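Local coordinates for protein EmGH1 (Erythrobacter marinus, PDB 5Z87) that probably hydrolyses beta-glucosidic bonds as a glycosyl hydrolase family 3 enzyme, with related arabinofuranosidase and xylosidase activities possible, at residues Glu114-Ser117 and Ile123-Phe126; Gln62-Arg67 and Phe82-His87; Val731-Glu734 and Val738-Val741. All coordinates share one frame; numbering follows the deposited sequence.

Interaction 1 (Glu114-Ser117 and Ile123-Phe126). With EDO (1,2-ethanediol), chain M.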
loop_
_atom_site.group_PDB
_atom_site.type_symbol
_atom_site.label_atom_id
_atom_site.label_comp_id
_atom_site.label_asym_id
_atom_site.label_seq_id
_atom_site.Cartn_x
_atom_site.Cartn_y
_atom_site.Cartn_z
ATOM N N GLU A 114 -7.060 -14.882 46.892
ATOM C CA GLU A 114 -7.982 -13.750 47.002
ATOM C C GLU A 114 -9.109 -13.846 45.984
ATOM O O GLU A 114 -10.252 -13.462 46.266
ATOM C CB GLU A 114 -7.234 -12.435 46.798
ATOM C CG GLU A 114 -6.176 -12.158 47.818
ATOM C CD GLU A 114 -6.755 -11.653 49.130
ATOM O OE1 GLU A 114 -7.989 -11.415 49.195
ATOM O OE2 GLU A 114 -5.968 -11.494 50.091
ATOM N N VAL A 115 -8.793 -14.314 44.778
ATOM C CA VAL A 115 -9.812 -14.445 43.748
ATOM C C VAL A 115 -10.770 -15.572 44.105
ATOM O O VAL A 115 -11.995 -15.402 44.103
ATOM C CB VAL A 115 -9.151 -14.682 42.378
ATOM C CG1 VAL A 115 -10.196 -14.941 41.309
ATOM C CG2 VAL A 115 -8.242 -13.512 42.013
ATOM N N VAL A 116 -10.216 -16.738 44.423
ATOM C CA VAL A 116 -11.023 -17.930 44.666
ATOM C C VAL A 116 -11.912 -17.737 45.891
ATOM O O VAL A 116 -13.057 -18.206 45.931
ATOM C CB VAL A 116 -10.089 -19.153 44.797
ATOM C CG1 VAL A 116 -10.689 -20.239 45.692
ATOM C CG2 VAL A 116 -9.753 -19.713 43.405
ATOM N N SER A 117 -11.416 -17.015 46.895
ATOM C CA SER A 117 -12.208 -16.781 48.094
ATOM C C SER A 117 -13.396 -15.868 47.837
ATOM O O SER A 117 -14.307 -15.811 48.666
ATOM C CB SER A 117 -11.340 -16.167 49.184
ATOM O OG SER A 117 -11.062 -14.829 48.821
ATOM N N ILE A 123 -13.955 -19.958 41.327
ATOM C CA ILE A 123 -13.380 -19.788 39.991
ATOM C C ILE A 123 -12.069 -19.015 40.108
ATOM O O ILE A 123 -12.066 -17.871 40.588
ATOM C CB ILE A 123 -14.364 -19.080 39.046
ATOM C CG1 ILE A 123 -15.728 -19.789 39.067
ATOM C CG2 ILE A 123 -13.776 -18.987 37.612
ATOM C CD1 ILE A 123 -16.875 -19.009 38.386
ATOM N N PRO A 124 -10.938 -19.594 39.722
ATOM C CA PRO A 124 -9.686 -18.832 39.694
ATOM C C PRO A 124 -9.634 -17.920 38.470
ATOM O O PRO A 124 -10.427 -18.031 37.534
ATOM C CB PRO A 124 -8.597 -19.919 39.636
ATOM C CG PRO A 124 -9.342 -21.255 39.729
ATOM C CD PRO A 124 -10.735 -20.974 39.251
ATOM N N ALA A 125 -8.682 -16.997 38.503
ATOM C CA ALA A 125 -8.426 -16.121 37.368
ATOM C C ALA A 125 -7.571 -16.816 36.313
ATOM O O ALA A 125 -6.715 -17.647 36.630
ATOM C CB ALA A 125 -7.726 -14.847 37.839
ATOM N N PHE A 126 -7.826 -16.496 35.040
ATOM C CA PHE A 126 -6.778 -16.659 34.038
ATOM C C PHE A 126 -5.655 -15.688 34.383
ATOM O O PHE A 126 -5.905 -14.553 34.796
ATOM C CB PHE A 126 -7.295 -16.381 32.617
ATOM C CG PHE A 126 -7.684 -17.628 31.850
ATOM C CD1 PHE A 126 -6.801 -18.689 31.711
ATOM C CD2 PHE A 126 -8.943 -17.743 31.278
ATOM C CE1 PHE A 126 -7.170 -19.841 31.013
ATOM C CE2 PHE A 126 -9.315 -18.900 30.572
ATOM C CZ PHE A 126 -8.429 -19.940 30.443
HETATM C C1 EDO M . -16.870 -17.401 50.497
HETATM O O1 EDO M . -17.029 -16.942 49.147
HETATM C C2 EDO M . -16.464 -16.253 51.415
HETATM O O2 EDO M . -17.143 -16.390 52.670
#
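V115 and V116, in the last turn of helix 101-116, set their methyls against the backbone of I123-A125, the run that leads into strand 126-129. The close part is built on V115, where chi1 of 175° turns CG1 to the side of the carbonyl carbon and brings it against the facing peptides: it lies 3.5 Å from the carbonyl O of I123 and 3.8 Å from the amide N of A125. The same methyl comes within 4.3 Å of A125 CB, a methyl-to-methyl contact in the buried interior. Beside it, V116 CG2 rests on the proline, 3.8 Å from P124 CA and 3.9 Å from P124 CB, meeting the start of the ring.

The outer side is looser and polar. V116 is partly exposed, and S117, at the exposed end, turns its OG back to the O of E114 at 3.0 Å, lying above that carbonyl's plane. A 1,2-ethanediol, probably from the crystallisation liquor, donates through O1 to S117 O. Parallel strands 91-93 and 126-129 flank helix 101-116 in the TIM-barrel-like N-terminal domain, and this contact closes the helix-to-strand half of that beta-alpha-beta unit. A125 N and P124 O are bonded by Q112 and K380. Between the segments themselves, valine methyls pack by van der Waals contact on a partly polar backbone, and the fit rests on shape rather than bonds.

Interaction 2 (Gln62-Arg67 and Phe82-His87)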
loop_
_atom_site.group_PDB
_atom_site.type_symbol
_atom_site.label_atom_id
_atom_site.label_comp_id
_atom_site.label_asym_id
_atom_site.label_seq_id
_atom_site.Cartn_x
_atom_site.Cartn_y
_atom_site.Cartn_z
ATOM N N GLN A 62 -16.622 -12.581 34.882
ATOM C CA GLN A 62 -15.708 -13.397 34.097
ATOM C C GLN A 62 -15.316 -12.756 32.763
ATOM O O GLN A 62 -14.470 -13.319 32.062
ATOM C CB GLN A 62 -16.333 -14.779 33.852
ATOM C CG GLN A 62 -16.651 -15.552 35.133
ATOM C CD GLN A 62 -15.400 -15.939 35.904
ATOM O OE1 GLN A 62 -14.463 -16.528 35.350
ATOM N NE2 GLN A 62 -15.361 -15.578 37.191
ATOM N N LEU A 63 -15.886 -11.608 32.392
ATOM C CA LEU A 63 -15.582 -10.983 31.107
ATOM C C LEU A 63 -14.598 -9.826 31.233
ATOM O O LEU A 63 -14.348 -9.128 30.245
ATOM C CB LEU A 63 -16.869 -10.507 30.428
ATOM C CG LEU A 63 -18.016 -11.528 30.418
ATOM C CD1 LEU A 63 -19.163 -11.046 29.569
ATOM C CD2 LEU A 63 -17.540 -12.882 29.921
ATOM N N ASN A 64 -14.034 -9.607 32.419
ATOM C CA ASN A 64 -13.098 -8.518 32.666
ATOM C C ASN A 64 -11.688 -9.070 32.829
ATOM O O ASN A 64 -11.501 -10.129 33.437
ATOM C CB ASN A 64 -13.496 -7.736 33.922
ATOM C CG ASN A 64 -14.954 -7.309 33.901
ATOM O OD1 ASN A 64 -15.461 -6.903 32.864
ATOM N ND2 ASN A 64 -15.633 -7.401 35.048
ATOM N N CYS A 65 -10.697 -8.350 32.290
ATOM C CA CYS A 65 -9.284 -8.716 32.429
ATOM C C CYS A 65 -8.414 -7.471 32.556
ATOM O O CYS A 65 -7.802 -7.019 31.578
ATOM C CB CYS A 65 -8.821 -9.565 31.245
ATOM S SG CYS A 65 -7.143 -10.226 31.422
ATOM N N PRO A 66 -8.324 -6.891 33.754
ATOM C CA PRO A 66 -7.432 -5.743 33.964
ATOM C C PRO A 66 -5.990 -6.202 34.127
ATOM O O PRO A 66 -5.685 -7.395 34.169
ATOM C CB PRO A 66 -7.952 -5.120 35.266
ATOM C CG PRO A 66 -8.398 -6.331 36.059
ATOM C CD PRO A 66 -9.002 -7.287 35.009
ATOM N N ARG A 67 -5.102 -5.221 34.225
ATOM C CA ARG A 67 -3.724 -5.515 34.579
ATOM C C ARG A 67 -3.654 -6.033 36.009
ATOM O O ARG A 67 -4.373 -5.564 36.896
ATOM C CB ARG A 67 -2.852 -4.274 34.418
ATOM C CG ARG A 67 -1.502 -4.579 33.802
ATOM C CD ARG A 67 -0.698 -3.320 33.556
ATOM N NE ARG A 67 -0.996 -2.780 32.238
ATOM C CZ ARG A 67 -0.339 -3.117 31.132
ATOM N NH1 ARG A 67 -0.698 -2.586 29.961
ATOM N NH2 ARG A 67 0.667 -3.986 31.204
ATOM N N PHE A 82 -13.884 -1.383 42.064
ATOM C CA PHE A 82 -14.591 -2.092 40.998
ATOM C C PHE A 82 -15.435 -3.202 41.616
ATOM O O PHE A 82 -14.959 -4.327 41.844
ATOM C CB PHE A 82 -13.606 -2.626 39.955
ATOM C CG PHE A 82 -12.600 -1.591 39.485
ATOM C CD1 PHE A 82 -12.940 -0.668 38.506
ATOM C CD2 PHE A 82 -11.326 -1.539 40.035
ATOM C CE1 PHE A 82 -12.027 0.285 38.074
ATOM C CE2 PHE A 82 -10.394 -0.587 39.612
ATOM C CZ PHE A 82 -10.749 0.329 38.628
ATOM N N PRO A 83 -16.709 -2.920 41.887
ATOM C CA PRO A 83 -17.526 -3.847 42.689
ATOM C C PRO A 83 -17.692 -5.251 42.115
ATOM O O PRO A 83 -17.917 -6.182 42.902
ATOM C CB PRO A 83 -18.868 -3.115 42.782
ATOM C CG PRO A 83 -18.463 -1.649 42.768
ATOM C CD PRO A 83 -17.347 -1.595 41.754
ATOM N N TYR A 84 -17.581 -5.453 40.797
ATOM C CA TYR A 84 -17.708 -6.810 40.257
ATOM C C TYR A 84 -16.714 -7.790 40.876
ATOM O O TYR A 84 -16.941 -9.001 40.810
ATOM C CB TYR A 84 -17.519 -6.830 38.732
ATOM C CG TYR A 84 -16.065 -6.721 38.288
ATOM C CD1 TYR A 84 -15.238 -7.841 38.228
ATOM C CD2 TYR A 84 -15.527 -5.494 37.916
ATOM C CE1 TYR A 84 -13.922 -7.734 37.840
ATOM C CE2 TYR A 84 -14.212 -5.381 37.523
ATOM C CZ TYR A 84 -13.418 -6.499 37.476
ATOM O OH TYR A 84 -12.108 -6.379 37.082
ATOM N N PHE A 85 -15.596 -7.305 41.419
ATOM C CA PHE A 85 -14.570 -8.208 41.931
ATOM C C PHE A 85 -15.055 -8.983 43.154
ATOM O O PHE A 85 -14.454 -9.997 43.513
ATOM C CB PHE A 85 -13.294 -7.419 42.261
ATOM C CG PHE A 85 -12.100 -8.282 42.577
ATOM C CD1 PHE A 85 -11.669 -9.260 41.687
ATOM C CD2 PHE A 85 -11.403 -8.111 43.766
ATOM C CE1 PHE A 85 -10.575 -10.055 41.980
ATOM C CE2 PHE A 85 -10.307 -8.904 44.071
ATOM C CZ PHE A 85 -9.892 -9.881 43.181
ATOM N N ALA A 86 -16.144 -8.544 43.779
ATOM C CA ALA A 86 -16.784 -9.353 44.806
ATOM C C ALA A 86 -17.146 -10.742 44.292
ATOM O O ALA A 86 -17.258 -11.678 45.088
ATOM C CB ALA A 86 -18.028 -8.626 45.333
ATOM N N HIS A 87 -17.293 -10.908 42.976
ATOM C CA HIS A 87 -17.602 -12.199 42.374
ATOM C C HIS A 87 -16.414 -12.798 41.632
ATOM O O HIS A 87 -16.595 -13.687 40.796
ATOM C CB HIS A 87 -18.794 -12.068 41.434
ATOM C CG HIS A 87 -19.863 -11.171 41.966
ATOM N ND1 HIS A 87 -20.620 -11.497 43.072
ATOM C CD2 HIS A 87 -20.282 -9.946 41.567
ATOM C CE1 HIS A 87 -21.472 -10.518 43.321
ATOM N NE2 HIS A 87 -21.283 -9.561 42.428
HETATM O O HOH W 1 -17.717 -14.883 38.867
#
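The ring of Y84 receives the side-chain amide of N64 over one face. N64 CB, directed at the other segment, sits 3.7 Å from Y84 OH, near the phenolic end. N64 CG, anti to the carbonyl carbon (chi1 -51°), moves in over the ring and lies 4.0 Å from Y84 CZ. ND2 goes farthest, standing 3.1 Å above the ring plane over its centre, with Y84 CD1 its closest ring atom at 3.2 Å. Amide and ring planes are 64° apart, so the amide comes down steeply, its nitrogen leading; the amino end over the pi cloud is consistent with a weak amino-aromatic contact. N64 belongs to strand 64-65, a short strand of the TIM-barrel-like N-terminal domain that pairs in parallel with strand 345-346; Y84 belongs to the 3-10 turn 83-86 between helix 75-81 and strand 91-93, the first strand of the six-stranded parallel sheet. The hydroxyl end of Y84 also meets P66, whose CD is 3.8 Å from OH, and F78 of helix 75-81 touches both P66 and Y84. At the other end a water accepts from Q62 NE2 at 3.0 Å, though its very short approach to H87 O leaves that side of the bridge doubtful, while Q62 OE1 is held by K380 NZ.

Interaction 3 (Val731-Glu734 and Val738-Val741)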
loop_
_atom_site.group_PDB
_atom_site.type_symbol
_atom_site.label_atom_id
_atom_site.label_comp_id
_atom_site.label_asym_id
_atom_site.label_seq_id
_atom_site.Cartn_x
_atom_site.Cartn_y
_atom_site.Cartn_z
ATOM N N VAL A 731 17.298 -30.330 5.297
ATOM C CA VAL A 731 18.046 -31.582 5.233
ATOM C C VAL A 731 19.472 -31.333 5.704
ATOM O O VAL A 731 20.010 -30.226 5.582
ATOM C CB VAL A 731 18.063 -32.216 3.827
ATOM C CG1 VAL A 731 16.660 -32.559 3.391
ATOM C CG2 VAL A 731 18.739 -31.285 2.826
ATOM N N LEU A 732 20.070 -32.375 6.269
ATOM C CA LEU A 732 21.468 -32.386 6.671
ATOM C C LEU A 732 22.181 -33.420 5.815
ATOM O O LEU A 732 21.713 -34.558 5.706
ATOM C CB LEU A 732 21.613 -32.715 8.164
ATOM C CG LEU A 732 23.029 -33.028 8.675
ATOM C CD1 LEU A 732 23.957 -31.813 8.566
ATOM C CD2 LEU A 732 22.987 -33.552 10.117
ATOM N N LEU A 733 23.284 -33.018 5.183
ATOM C CA LEU A 733 23.973 -33.858 4.209
ATOM C C LEU A 733 25.470 -33.852 4.470
ATOM O O LEU A 733 26.063 -32.792 4.706
ATOM C CB LEU A 733 23.712 -33.382 2.762
ATOM C CG LEU A 733 22.289 -33.477 2.205
ATOM C CD1 LEU A 733 22.190 -32.870 0.778
ATOM C CD2 LEU A 733 21.838 -34.913 2.214
ATOM N N GLU A 734 26.072 -35.045 4.409
ATOM C CA GLU A 734 27.520 -35.198 4.396
ATOM C C GLU A 734 28.064 -34.866 3.010
ATOM O O GLU A 734 27.336 -34.922 2.019
ATOM C CB GLU A 734 27.905 -36.629 4.774
ATOM C CG GLU A 734 27.567 -37.043 6.206
ATOM C CD GLU A 734 28.206 -36.132 7.236
ATOM O OE1 GLU A 734 29.360 -35.702 7.011
ATOM O OE2 GLU A 734 27.556 -35.838 8.268
ATOM N N VAL A 738 23.532 -37.701 -1.080
ATOM C CA VAL A 738 22.315 -37.348 -1.798
ATOM C C VAL A 738 21.116 -37.743 -0.946
ATOM O O VAL A 738 21.081 -38.843 -0.387
ATOM C CB VAL A 738 22.238 -38.056 -3.167
ATOM C CG1 VAL A 738 20.907 -37.753 -3.841
ATOM C CG2 VAL A 738 23.398 -37.663 -4.059
ATOM N N GLN A 739 20.121 -36.863 -0.865
ATOM C CA GLN A 739 18.825 -37.253 -0.332
ATOM C C GLN A 739 17.718 -36.906 -1.319
ATOM O O GLN A 739 17.776 -35.885 -2.015
ATOM C CB GLN A 739 18.546 -36.599 1.017
ATOM C CG GLN A 739 19.251 -37.290 2.176
ATOM C CD GLN A 739 18.972 -36.617 3.504
ATOM O OE1 GLN A 739 17.907 -36.030 3.700
ATOM N NE2 GLN A 739 19.936 -36.690 4.423
ATOM N N VAL A 740 16.721 -37.775 -1.375
ATOM C CA VAL A 740 15.539 -37.581 -2.199
ATOM C C VAL A 740 14.425 -37.163 -1.241
ATOM O O VAL A 740 13.827 -38.001 -0.555
ATOM C CB VAL A 740 15.201 -38.847 -2.991
ATOM C CG1 VAL A 740 13.991 -38.633 -3.889
ATOM C CG2 VAL A 740 16.412 -39.298 -3.823
ATOM N N VAL A 741 14.179 -35.851 -1.148
ATOM C CA VAL A 741 13.147 -35.316 -0.264
ATOM C C VAL A 741 11.776 -35.590 -0.863
ATOM O O VAL A 741 11.557 -35.408 -2.065
ATOM C CB VAL A 741 13.362 -33.814 -0.031
ATOM C CG1 VAL A 741 12.250 -33.244 0.820
ATOM C CG2 VAL A 741 14.681 -33.592 0.645
HETATM O O HOH W 2 18.151 -34.721 6.473
#
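Q739, L733 and V731 give most of the surface buried where strands 724-733 and 738-745, successive in the fibronectin type III-like domain, run antiparallel at 163°. Their axes are 8.0 Å apart and they belong to different sheets, V731 and L733 bonding to strand 703-713 while Q739 and V741 bond to strand 689-697, so side chains, not backbone bonds, join the two sheets of the beta sandwich here. Q739 lays its extended chain (chi2 179°) across L733, with CG 3.5 Å from L733 CD2 and NE2 3.4 Å from the same methyl. Its amide then passes alongside V731, where OE1 stands 3.7 Å from V731 CG1. Deeper in, V731 CG1 meets V741 CG2, and V741 in turn packs on V707 of strand 703-713. Q739 is partly exposed, and its NE2 makes a weak hydrogen bond to E737 in the connecting loop. With an alanine in place of Q739, L733 CD2 is likely to lose the chain lying across it, and the bridging water its acceptor on this strand. That water donates to Q739 OE1 at 3.1 Å and accepts from the backbone N of L732 at 3.0 Å.

Interactions 1 and 2 share the N-terminal domain, their centres about 10 Å apart, and touch directly: I123 CG2 packs on Q62 OE1 at 3.4 Å, and V115 CG2 lies near F85 CZ. K380 of helix 366-382 is common to both. Both are buried, yet interaction 1 sets methyls on backbone while interaction 2 sets an amide on an aromatic face. Interaction 3 lies on the opposite side of the chain's centre, about 53 and 56 Å from the other two, centre to centre. There the contact is only partly buried, joining two strands across sheets, with valines and a leucine inside and a glutamine and water toward the rim.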